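Local coordinates for protein glucosamine-6-phosphate deaminase (Bacillus subtilis, PDB 2BKX) that belongs to the glucosamine-6-phosphate isomerase/6-phosphogluconolactonase family, an alpha/beta fold of the Rossmann clan, and holds fructose -6-phosphate in its pocket, at residues 64-69 with 180-185; 111-116 with 152-157; 34-39 with 78-83. All coordinates share one frame; numbering follows the deposited sequence.

Contact 1. Residues 64-69 with 180-185; sequences VNLDEY and LTMGIQ. With F6R (fructose -6-phosphate), chain C.
The carbonyl oxygen of Leu66 takes one hydrogen bond and one CA-H...O contact from residues 180-185. Met182 N donates to Leu66 O at 2.8 Å in a nearly straight bond, and the CA-H of Thr181 approaches the same oxygen, with Thr181 CA 3.3 Å from Leu66 O. Beyond this point the backbones run antiparallel. Asp67 and Thr181 form a non-hydrogen-bonded pair, and Glu68 and Leu180 a hydrogen-bonded one, in which Leu180 N reaches Glu68 O at 2.8 Å and Glu68 N reaches Leu180 O at 3.0 Å. The helix-like backbone angles of Leu66 interrupt strand 62-69, which pairs parallel with strand 31-34 before the break and antiparallel with strand 178-181 after it. Met182, extended beyond CG (chi2 -174°), lies against Leu66, the side chains crossing at about a right angle with Met182 SD 3.8 Å from Leu66 CD2. Thr181 turns OG1 anti to its own backbone N (chi1 -174°), from where OG1 donates to Met182 O at 2.9 Å; the same hydroxyl is also hydrogen-bonded to Phe141 N. On the sheet face shared with Thr181, Asp67 in one of its two deposited conformers accepts a hydrogen bond from O1 of fructose -6-phosphate through OD2, at 2.9 Å. Glu68 projects from the other face, its carboxylate occupied by Tyr80 N, His81 ND1 and its neighbour Tyr69 N. The arrangement is consistent with the paired backbone positioning Asp67 toward the ligand.

Contact 2. Residues 111-116 with 152-157; sequences AECRRY and THVVTL
Cys113 and Tyr116, about one helical turn apart, face Thr152 and the start of a strand, in a helix-on-sheet contact of the alpha/beta fold. Helix 109-122 here packs on Thr152 and the first residues of strand 153-156, which pairs antiparallel with strand 178-181. Cys113 aims its side chain at the strand. Its SG is anti to the carbonyl carbon (chi1 -75°) and rests on the backbone of His153, with Cys113 SG 3.5 Å from His153 C. The same sulfur meets a branch of Val154, Cys113 SG to Val154 CG2 measuring 3.9 Å, and the cysteine also touches Leu180 on the adjoining strand. Thr152 answers from the other side of the contact: its CB approaches the helix backbone, 3.6 Å from Cys113 O, while Thr152 CG2 is 3.9 Å from Cys113 CB. The side chains of Tyr116 and Thr152 cross at about a right angle, and the threonine hydroxyl comes up in the plane of the ring, at its edge. Between residues 111-116 and 152-157 the contact is van der Waals, but a bond from Thr152 OG1 to Glu117 OE1, one residue further along the same helix, ties the threonine to it. Tyr116 OH is bonded to Asn65 O. At the ring edge, Tyr116 CD2 stands 4.0 Å from Thr152 OG1.

Contact 3. Residues 34-39 with 78-83; sequences LATGGT and NSYHFY. With F6R (fructose -6-phosphate), chain C.
Thr36 sets its side chain against the faces of two tyrosines, Tyr80 and Tyr83, at the start of helix 80-89. Its CB lies over the centre of the Tyr83 ring, 3.7 Å from the centroid and 8° off the normal, and also makes a CH-pi contact with Tyr80, at 4.0 Å from Thr36 CB to that ring's centroid. From CB the side chain branches. CG2 reaches the Tyr83 ring, where Thr36 CG2 to Tyr83 CD2 is 3.5 Å. OG1, held between the backbone N and the carbonyl carbon (chi1 64°), sits above the middle of the Tyr80 ring, and a water bonded to Thr36 OG1 makes a weak bond to Tyr80 OH. The Tyr83 ring runs on past the threonine to the next residue, where Tyr83 OH donates to Gly37 O at 2.7 Å, in the carbonyl plane. Segment 34-39 is the loop between strand 31-34 and helix 41-53, and its N-H groups grasp fructose -6-phosphate. Thr36 N donates to ligand O1 at 2.9 Å, Gly38 N to O3P at 2.8 Å, and Thr39 gives both N and OG1 to O1P. Aromatic faces and one phenol bond thus brace the loop, consistent with positioning Thr36 N for O1 and, at the other end of the ligand, the N-H groups of Gly38 and Thr39 for the phosphate, whose negative charge they would help to offset.

How the contacts relate
All three contacts are buried, but the centres of contacts 1 and 3 lie about 8 Å from the centre of the chain and both touch fructose -6-phosphate, whereas the centre of contact 2 is about 16 Å out and includes some partly exposed residues. Contact 1 is backbone pairing between strands, contact 2 is mostly apolar packing of a helix on the start of a strand, with no hydrogen bond between its two segments, and contact 3 is aromatic packing with a ligand-binding loop. Contact 1 touches both others. Strands 178-181 and 153-156 are neighbours in one sheet, and Asn65 O meets Tyr116 OH; toward contact 3, the Glu68 carboxylate bonds Tyr80 N and His81 ND1. Contacts 2 and 3 do not touch.

Contact 1. Residues 64-69 with 180-185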
loop_
_atom_site.group_PDB
_atom_site.type_symbol
_atom_site.label_atom_id
_atom_site.label_comp_id
_atom_site.label_asym_id
_atom_site.label_seq_id
_atom_site.Cartn_x
_atom_site.Cartn_y
_atom_site.Cartn_z
ATOM N N VAL A 64 -2.871 -4.908 -8.187
ATOM C CA VAL A 64 -4.067 -4.424 -7.496
ATOM C C VAL A 64 -3.588 -3.415 -6.448
ATOM O O VAL A 64 -2.618 -3.663 -5.716
ATOM C CB VAL A 64 -4.914 -5.540 -6.846
ATOM C CG1 VAL A 64 -5.508 -6.400 -7.933
ATOM C CG2 VAL A 64 -4.117 -6.408 -5.922
ATOM N N ASN A 65 -4.253 -2.263 -6.398
ATOM C CA ASN A 65 -3.906 -1.250 -5.428
ATOM C C ASN A 65 -4.798 -1.335 -4.191
ATOM O O ASN A 65 -5.956 -1.763 -4.258
ATOM C CB ASN A 65 -3.975 0.156 -6.036
ATOM C CG ASN A 65 -2.626 0.669 -6.433
ATOM O OD1 ASN A 65 -2.038 1.561 -5.732
ATOM N ND2 ASN A 65 -2.084 0.114 -7.468
ATOM N N LEU A 66 -4.257 -0.885 -3.071
ATOM C CA LEU A 66 -4.973 -0.892 -1.806
ATOM C C LEU A 66 -6.218 -0.051 -1.801
ATOM O O LEU A 66 -7.229 -0.422 -1.205
ATOM C CB LEU A 66 -4.061 -0.394 -0.676
ATOM C CG LEU A 66 -2.961 -1.320 -0.212
ATOM C CD1 LEU A 66 -1.939 -0.587 0.651
ATOM C CD2 LEU A 66 -3.532 -2.473 0.583
ATOM N N ASP A 67 -6.131 1.135 -2.390
ATOM C CA ASP A 67 -7.133 2.142 -2.081
ATOM C C ASP A 67 -7.270 3.228 -3.118
ATOM O O ASP A 67 -6.436 3.381 -4.015
ATOM C CB ASP A 67 -6.907 2.730 -0.664
ATOM C CG ASP A 67 -5.512 3.014 -0.315
ATOM O OD1 ASP A 67 -5.264 2.791 0.894
ATOM O OD2 ASP A 67 -4.672 3.458 -1.156
ATOM N N GLU A 68 -8.364 3.980 -3.009
ATOM C CA GLU A 68 -8.619 5.155 -3.843
ATOM C C GLU A 68 -9.549 6.061 -3.084
ATOM O O GLU A 68 -10.382 5.600 -2.292
ATOM C CB GLU A 68 -9.233 4.775 -5.177
ATOM C CG GLU A 68 -9.603 5.921 -6.120
ATOM C CD GLU A 68 -8.425 6.795 -6.535
ATOM O OE1 GLU A 68 -7.864 7.521 -5.684
ATOM O OE2 GLU A 68 -8.036 6.714 -7.736
ATOM N N TYR A 69 -9.388 7.363 -3.269
ATOM C CA TYR A 69 -10.265 8.312 -2.604
ATOM C C TYR A 69 -11.660 8.290 -3.262
ATOM O O TYR A 69 -11.799 8.176 -4.480
ATOM C CB TYR A 69 -9.720 9.720 -2.713
ATOM C CG TYR A 69 -8.535 10.058 -1.849
ATOM C CD1 TYR A 69 -7.304 10.355 -2.418
ATOM C CD2 TYR A 69 -8.630 10.115 -0.468
ATOM C CE1 TYR A 69 -6.206 10.686 -1.631
ATOM C CE2 TYR A 69 -7.555 10.447 0.332
ATOM C CZ TYR A 69 -6.358 10.767 -0.250
ATOM O OH TYR A 69 -5.327 11.123 0.576
ATOM N N LEU A 180 -12.226 4.198 -0.654
ATOM C CA LEU A 180 -12.433 2.772 -0.879
ATOM C C LEU A 180 -11.115 2.069 -0.569
ATOM O O LEU A 180 -10.069 2.517 -1.034
ATOM C CB LEU A 180 -12.772 2.521 -2.346
ATOM C CG LEU A 180 -14.149 2.986 -2.787
ATOM C CD1 LEU A 180 -14.301 4.493 -2.757
ATOM C CD2 LEU A 180 -14.406 2.462 -4.194
ATOM N N THR A 181 -11.146 1.014 0.245
ATOM C CA THR A 181 -9.916 0.314 0.621
ATOM C C THR A 181 -10.128 -1.197 0.682
ATOM O O THR A 181 -11.161 -1.686 1.123
ATOM C CB THR A 181 -9.410 0.806 1.994
ATOM O OG1 THR A 181 -8.134 0.215 2.286
ATOM C CG2 THR A 181 -10.366 0.570 3.108
ATOM N N MET A 182 -9.120 -1.909 0.227
ATOM C CA MET A 182 -8.985 -3.334 0.534
ATOM C C MET A 182 -9.109 -3.474 2.025
ATOM O O MET A 182 -8.618 -2.613 2.772
ATOM C CB MET A 182 -7.616 -3.814 0.170
ATOM C CG MET A 182 -7.437 -4.085 -1.203
ATOM S SD MET A 182 -5.745 -4.814 -1.341
ATOM C CE MET A 182 -5.949 -4.405 -2.719
ATOM N N GLY A 183 -9.774 -4.530 2.486
ATOM C CA GLY A 183 -9.890 -4.746 3.919
ATOM C C GLY A 183 -8.698 -5.461 4.510
ATOM O O GLY A 183 -7.749 -5.865 3.805
ATOM N N ILE A 184 -8.731 -5.612 5.821
ATOM C CA ILE A 184 -7.655 -6.295 6.493
ATOM C C ILE A 184 -7.561 -7.760 6.056
ATOM O O ILE A 184 -6.460 -8.280 5.844
ATOM C CB ILE A 184 -7.743 -6.141 8.015
ATOM C CG1 ILE A 184 -7.624 -4.661 8.400
ATOM C CG2 ILE A 184 -6.702 -6.994 8.729
ATOM C CD1 ILE A 184 -7.781 -4.334 9.839
ATOM N N GLN A 185 -8.705 -8.438 5.908
ATOM C CA GLN A 185 -8.637 -9.806 5.446
ATOM C C GLN A 185 -8.143 -9.874 3.998
ATOM O O GLN A 185 -7.408 -10.786 3.607
ATOM C CB GLN A 185 -9.982 -10.517 5.592
ATOM C CG GLN A 185 -9.964 -11.935 5.107
ATOM C CD GLN A 185 -9.060 -12.818 5.891
ATOM O OE1 GLN A 185 -9.332 -13.095 7.037
ATOM N NE2 GLN A 185 -7.992 -13.301 5.260
HETATM C C1 F6R C . -1.217 3.462 0.732
HETATM C C2 F6R C . -2.121 3.353 1.943
HETATM C C3 F6R C . -1.929 4.100 3.270
HETATM C C4 F6R C . -0.520 4.702 3.445
HETATM C C5 F6R C . -0.323 5.414 4.773
HETATM C C6 F6R C . 1.065 6.037 4.875
HETATM O O1 F6R C . -1.856 2.981 -0.466
HETATM O O2 F6R C . -3.042 2.570 1.858
HETATM O O3 F6R C . -2.092 3.177 4.332
HETATM O O4 F6R C . 0.430 3.648 3.332
HETATM O O5 F6R C . -1.325 6.397 5.001
HETATM O O6 F6R C . 1.166 7.086 3.900
HETATM P P F6R C . 2.590 7.749 3.619
HETATM O O1P F6R C . 3.423 6.702 2.930
HETATM O O2P F6R C . 3.163 8.092 4.968
HETATM O O3P F6R C . 2.346 8.936 2.745
#

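Contact 2. Residues 111-116 with 152-157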
loop_
_atom_site.group_PDB
_atom_site.type_symbol
_atom_site.label_atom_id
_atom_site.label_comp_id
_atom_site.label_asym_id
_atom_site.label_seq_id
_atom_site.Cartn_x
_atom_site.Cartn_y
_atom_site.Cartn_z
ATOM N N ALA A 111 -21.169 -1.290 -4.314
ATOM C CA ALA A 111 -21.085 -2.271 -5.366
ATOM C C ALA A 111 -19.693 -2.343 -5.980
ATOM O O ALA A 111 -19.187 -3.427 -6.258
ATOM C CB ALA A 111 -22.146 -2.008 -6.462
ATOM N N GLU A 112 -19.053 -1.191 -6.143
ATOM C CA GLU A 112 -17.672 -1.168 -6.620
ATOM C C GLU A 112 -16.753 -1.959 -5.715
ATOM O O GLU A 112 -15.904 -2.713 -6.182
ATOM C CB GLU A 112 -17.199 0.286 -6.742
ATOM C CG GLU A 112 -15.727 0.458 -7.117
ATOM C CD GLU A 112 -15.337 -0.076 -8.463
ATOM O OE1 GLU A 112 -16.233 -0.289 -9.315
ATOM O OE2 GLU A 112 -14.097 -0.242 -8.689
ATOM N N CYS A 113 -16.932 -1.800 -4.420
ATOM C CA CYS A 113 -16.097 -2.532 -3.447
ATOM C C CYS A 113 -16.312 -4.047 -3.515
ATOM O O CYS A 113 -15.364 -4.812 -3.455
ATOM C CB CYS A 113 -16.348 -2.010 -2.047
ATOM S SG CYS A 113 -15.574 -0.398 -1.762
ATOM N N ARG A 114 -17.565 -4.479 -3.676
ATOM C CA ARG A 114 -17.860 -5.897 -3.834
ATOM C C ARG A 114 -17.224 -6.444 -5.091
ATOM O O ARG A 114 -16.605 -7.506 -5.037
ATOM C CB ARG A 114 -19.365 -6.176 -3.828
ATOM C CG ARG A 114 -19.983 -6.040 -2.475
ATOM C CD ARG A 114 -21.444 -6.513 -2.417
ATOM N NE ARG A 114 -22.272 -6.039 -3.522
ATOM C CZ ARG A 114 -23.125 -5.015 -3.473
ATOM N NH1 ARG A 114 -23.802 -4.680 -4.559
ATOM N NH2 ARG A 114 -23.299 -4.310 -2.364
ATOM N N ARG A 115 -17.337 -5.721 -6.205
ATOM C CA ARG A 115 -16.714 -6.188 -7.463
ATOM C C ARG A 115 -15.206 -6.222 -7.351
ATOM O O ARG A 115 -14.564 -7.114 -7.889
ATOM C CB ARG A 115 -17.080 -5.292 -8.637
ATOM C CG ARG A 115 -18.562 -5.339 -9.059
ATOM C CD ARG A 115 -18.820 -4.566 -10.377
ATOM N NE ARG A 115 -18.495 -3.130 -10.280
ATOM C CZ ARG A 115 -19.364 -2.141 -10.005
ATOM N NH1 ARG A 115 -20.661 -2.399 -9.820
ATOM N NH2 ARG A 115 -18.940 -0.871 -9.913
ATOM N N TYR A 116 -14.631 -5.279 -6.617
ATOM C CA TYR A 116 -13.175 -5.225 -6.496
ATOM C C TYR A 116 -12.682 -6.417 -5.710
ATOM O O TYR A 116 -11.678 -7.039 -6.069
ATOM C CB TYR A 116 -12.736 -3.921 -5.837
ATOM C CG TYR A 116 -11.232 -3.626 -6.000
ATOM C CD1 TYR A 116 -10.726 -3.203 -7.195
ATOM C CD2 TYR A 116 -10.338 -3.789 -4.940
ATOM C CE1 TYR A 116 -9.393 -2.882 -7.332
ATOM C CE2 TYR A 116 -8.993 -3.516 -5.056
ATOM C CZ TYR A 116 -8.521 -3.051 -6.273
ATOM O OH TYR A 116 -7.190 -2.724 -6.487
ATOM N N THR A 152 -12.964 -5.466 1.090
ATOM C CA THR A 152 -12.881 -4.158 0.468
ATOM C C THR A 152 -14.160 -3.393 0.822
ATOM O O THR A 152 -15.276 -3.948 0.739
ATOM C CB THR A 152 -12.696 -4.294 -1.056
ATOM O OG1 THR A 152 -11.497 -5.038 -1.368
ATOM C CG2 THR A 152 -12.600 -2.966 -1.709
ATOM N N HIS A 153 -14.027 -2.128 1.227
ATOM C CA HIS A 153 -15.159 -1.367 1.732
ATOM C C HIS A 153 -14.927 0.125 1.664
ATOM O O HIS A 153 -13.786 0.567 1.519
ATOM C CB HIS A 153 -15.541 -1.809 3.153
ATOM C CG HIS A 153 -14.526 -1.512 4.217
ATOM N ND1 HIS A 153 -13.313 -2.145 4.296
ATOM C CD2 HIS A 153 -14.596 -0.703 5.297
ATOM C CE1 HIS A 153 -12.645 -1.683 5.345
ATOM N NE2 HIS A 153 -13.397 -0.795 5.963
ATOM N N VAL A 154 -16.039 0.860 1.784
ATOM C CA VAL A 154 -16.070 2.305 1.891
ATOM C C VAL A 154 -15.835 2.710 3.324
ATOM O O VAL A 154 -16.453 2.182 4.229
ATOM C CB VAL A 154 -17.407 2.875 1.406
ATOM C CG1 VAL A 154 -17.421 4.407 1.461
ATOM C CG2 VAL A 154 -17.657 2.430 -0.018
ATOM N N VAL A 155 -14.901 3.634 3.527
ATOM C CA VAL A 155 -14.508 4.131 4.836
ATOM C C VAL A 155 -14.563 5.633 4.927
ATOM O O VAL A 155 -14.357 6.338 3.936
ATOM C CB VAL A 155 -13.090 3.658 5.210
ATOM C CG1 VAL A 155 -13.084 2.137 5.248
ATOM C CG2 VAL A 155 -12.026 4.203 4.225
ATOM N N THR A 156 -14.841 6.110 6.138
ATOM C CA THR A 156 -14.727 7.523 6.444
ATOM C C THR A 156 -13.346 7.702 7.061
ATOM O O THR A 156 -13.038 7.105 8.078
ATOM C CB THR A 156 -15.855 7.968 7.407
ATOM O OG1 THR A 156 -17.103 7.736 6.770
ATOM C CG2 THR A 156 -15.743 9.429 7.809
ATOM N N LEU A 157 -12.511 8.515 6.438
ATOM C CA LEU A 157 -11.168 8.721 6.897
ATOM C C LEU A 157 -11.128 9.418 8.257
ATOM O O LEU A 157 -11.880 10.359 8.546
ATOM C CB LEU A 157 -10.369 9.545 5.898
ATOM C CG LEU A 157 -10.267 8.923 4.502
ATOM C CD1 LEU A 157 -9.528 9.868 3.586
ATOM C CD2 LEU A 157 -9.539 7.603 4.519
#

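Contact 3. Residues 34-39 with 78-83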
loop_
_atom_site.group_PDB
_atom_site.type_symbol
_atom_site.label_atom_id
_atom_site.label_comp_id
_atom_site.label_asym_id
_atom_site.label_seq_id
_atom_site.Cartn_x
_atom_site.Cartn_y
_atom_site.Cartn_z
ATOM N N LEU A 34 -0.165 -3.154 -4.469
ATOM C CA LEU A 34 0.646 -1.951 -4.456
ATOM C C LEU A 34 -0.004 -0.876 -3.588
ATOM O O LEU A 34 -1.194 -0.921 -3.293
ATOM C CB LEU A 34 0.850 -1.444 -5.892
ATOM C CG LEU A 34 1.642 -2.425 -6.778
ATOM C CD1 LEU A 34 1.733 -1.811 -8.181
ATOM C CD2 LEU A 34 3.034 -2.727 -6.239
ATOM N N ALA A 35 0.829 0.084 -3.203
ATOM C CA ALA A 35 0.473 1.158 -2.290
ATOM C C ALA A 35 0.886 2.511 -2.855
ATOM O O ALA A 35 1.813 2.605 -3.668
ATOM C CB ALA A 35 1.202 0.960 -0.974
ATOM N N THR A 36 0.191 3.564 -2.438
ATOM C CA THR A 36 0.561 4.926 -2.774
ATOM C C THR A 36 1.116 5.620 -1.533
ATOM O O THR A 36 1.517 4.957 -0.568
ATOM C CB THR A 36 -0.600 5.681 -3.376
ATOM O OG1 THR A 36 -1.612 5.771 -2.364
ATOM C CG2 THR A 36 -1.150 5.004 -4.611
ATOM N N GLY A 37 1.164 6.943 -1.573
ATOM C CA GLY A 37 1.744 7.721 -0.483
ATOM C C GLY A 37 3.221 8.050 -0.663
ATOM O O GLY A 37 3.856 7.729 -1.658
ATOM N N GLY A 38 3.781 8.738 0.319
ATOM C CA GLY A 38 5.176 9.120 0.233
ATOM C C GLY A 38 6.113 7.943 0.398
ATOM O O GLY A 38 7.187 7.892 -0.206
ATOM N N THR A 39 5.756 6.967 1.232
ATOM C CA THR A 39 6.728 5.965 1.582
ATOM C C THR A 39 7.277 5.144 0.400
ATOM O O THR A 39 8.476 4.944 0.338
ATOM C CB THR A 39 6.174 5.023 2.682
ATOM O OG1 THR A 39 5.651 5.746 3.796
ATOM C CG2 THR A 39 7.303 4.161 3.220
ATOM N N ASN A 78 -4.979 14.264 -7.661
ATOM C CA ASN A 78 -4.889 13.698 -6.311
ATOM C C ASN A 78 -5.426 12.288 -6.195
ATOM O O ASN A 78 -5.391 11.707 -5.114
ATOM C CB ASN A 78 -5.564 14.607 -5.285
ATOM C CG ASN A 78 -4.686 15.722 -4.892
ATOM O OD1 ASN A 78 -3.698 15.521 -4.137
ATOM N ND2 ASN A 78 -4.959 16.882 -5.420
ATOM N N SER A 79 -5.897 11.728 -7.300
ATOM C CA SER A 79 -6.329 10.333 -7.280
ATOM C C SER A 79 -5.155 9.386 -7.253
ATOM O O SER A 79 -4.070 9.702 -7.693
ATOM C CB SER A 79 -7.201 10.017 -8.468
ATOM O OG SER A 79 -6.473 9.959 -9.652
ATOM N N TYR A 80 -5.389 8.224 -6.666
ATOM C CA TYR A 80 -4.375 7.195 -6.678
ATOM C C TYR A 80 -4.186 6.527 -8.044
ATOM O O TYR A 80 -3.102 5.996 -8.326
ATOM C CB TYR A 80 -4.632 6.213 -5.534
ATOM C CG TYR A 80 -4.375 6.847 -4.152
ATOM C CD1 TYR A 80 -4.928 6.310 -3.003
ATOM C CD2 TYR A 80 -3.551 7.948 -4.002
ATOM C CE1 TYR A 80 -4.686 6.847 -1.739
ATOM C CE2 TYR A 80 -3.305 8.497 -2.751
ATOM C CZ TYR A 80 -3.870 7.951 -1.623
ATOM O OH TYR A 80 -3.589 8.463 -0.358
ATOM N N HIS A 81 -5.215 6.570 -8.879
ATOM C CA HIS A 81 -5.047 6.225 -10.284
ATOM C C HIS A 81 -3.954 7.098 -10.893
ATOM O O HIS A 81 -3.043 6.614 -11.525
ATOM C CB HIS A 81 -6.325 6.436 -11.128
ATOM C CG HIS A 81 -7.328 5.344 -11.065
ATOM N ND1 HIS A 81 -8.123 5.108 -9.951
ATOM C CD2 HIS A 81 -7.679 4.412 -11.988
ATOM C CE1 HIS A 81 -8.937 4.096 -10.214
ATOM N NE2 HIS A 81 -8.683 3.646 -11.429
ATOM N N PHE A 82 -4.057 8.405 -10.714
ATOM C CA PHE A 82 -3.048 9.307 -11.286
ATOM C C PHE A 82 -1.687 9.048 -10.708
ATOM O O PHE A 82 -0.704 8.984 -11.439
ATOM C CB PHE A 82 -3.508 10.749 -11.002
ATOM C CG PHE A 82 -2.607 11.809 -11.558
ATOM C CD1 PHE A 82 -2.926 12.468 -12.739
ATOM C CD2 PHE A 82 -1.433 12.132 -10.917
ATOM C CE1 PHE A 82 -2.085 13.491 -13.250
ATOM C CE2 PHE A 82 -0.585 13.143 -11.435
ATOM C CZ PHE A 82 -0.917 13.773 -12.606
ATOM N N TYR A 83 -1.616 8.889 -9.385
ATOM C CA TYR A 83 -0.328 8.583 -8.766
ATOM C C TYR A 83 0.313 7.353 -9.414
ATOM O O TYR A 83 1.481 7.359 -9.772
ATOM C CB TYR A 83 -0.528 8.332 -7.284
ATOM C CG TYR A 83 0.681 7.901 -6.472
ATOM C CD1 TYR A 83 1.253 8.721 -5.498
ATOM C CD2 TYR A 83 1.205 6.633 -6.626
ATOM C CE1 TYR A 83 2.297 8.258 -4.709
ATOM C CE2 TYR A 83 2.233 6.167 -5.858
ATOM C CZ TYR A 83 2.785 6.975 -4.883
ATOM O OH TYR A 83 3.798 6.499 -4.077
HETATM C C1 F6R C . -1.217 3.462 0.732
HETATM C C2 F6R C . -2.121 3.353 1.943
HETATM C C3 F6R C . -1.929 4.100 3.270
HETATM C C4 F6R C . -0.520 4.702 3.445
HETATM C C5 F6R C . -0.323 5.414 4.773
HETATM C C6 F6R C . 1.065 6.037 4.875
HETATM O O1 F6R C . -1.856 2.981 -0.466
HETATM O O2 F6R C . -3.042 2.570 1.858
HETATM O O3 F6R C . -2.092 3.177 4.332
HETATM O O4 F6R C . 0.430 3.648 3.332
HETATM O O5 F6R C . -1.325 6.397 5.001
HETATM O O6 F6R C . 1.166 7.086 3.900
HETATM P P F6R C . 2.590 7.749 3.619
HETATM O O1P F6R C . 3.423 6.702 2.930
HETATM O O2P F6R C . 3.163 8.092 4.968
HETATM O O3P F6R C . 2.346 8.936 2.745
HETATM O O HOH W 1 -2.806 5.769 0.653
#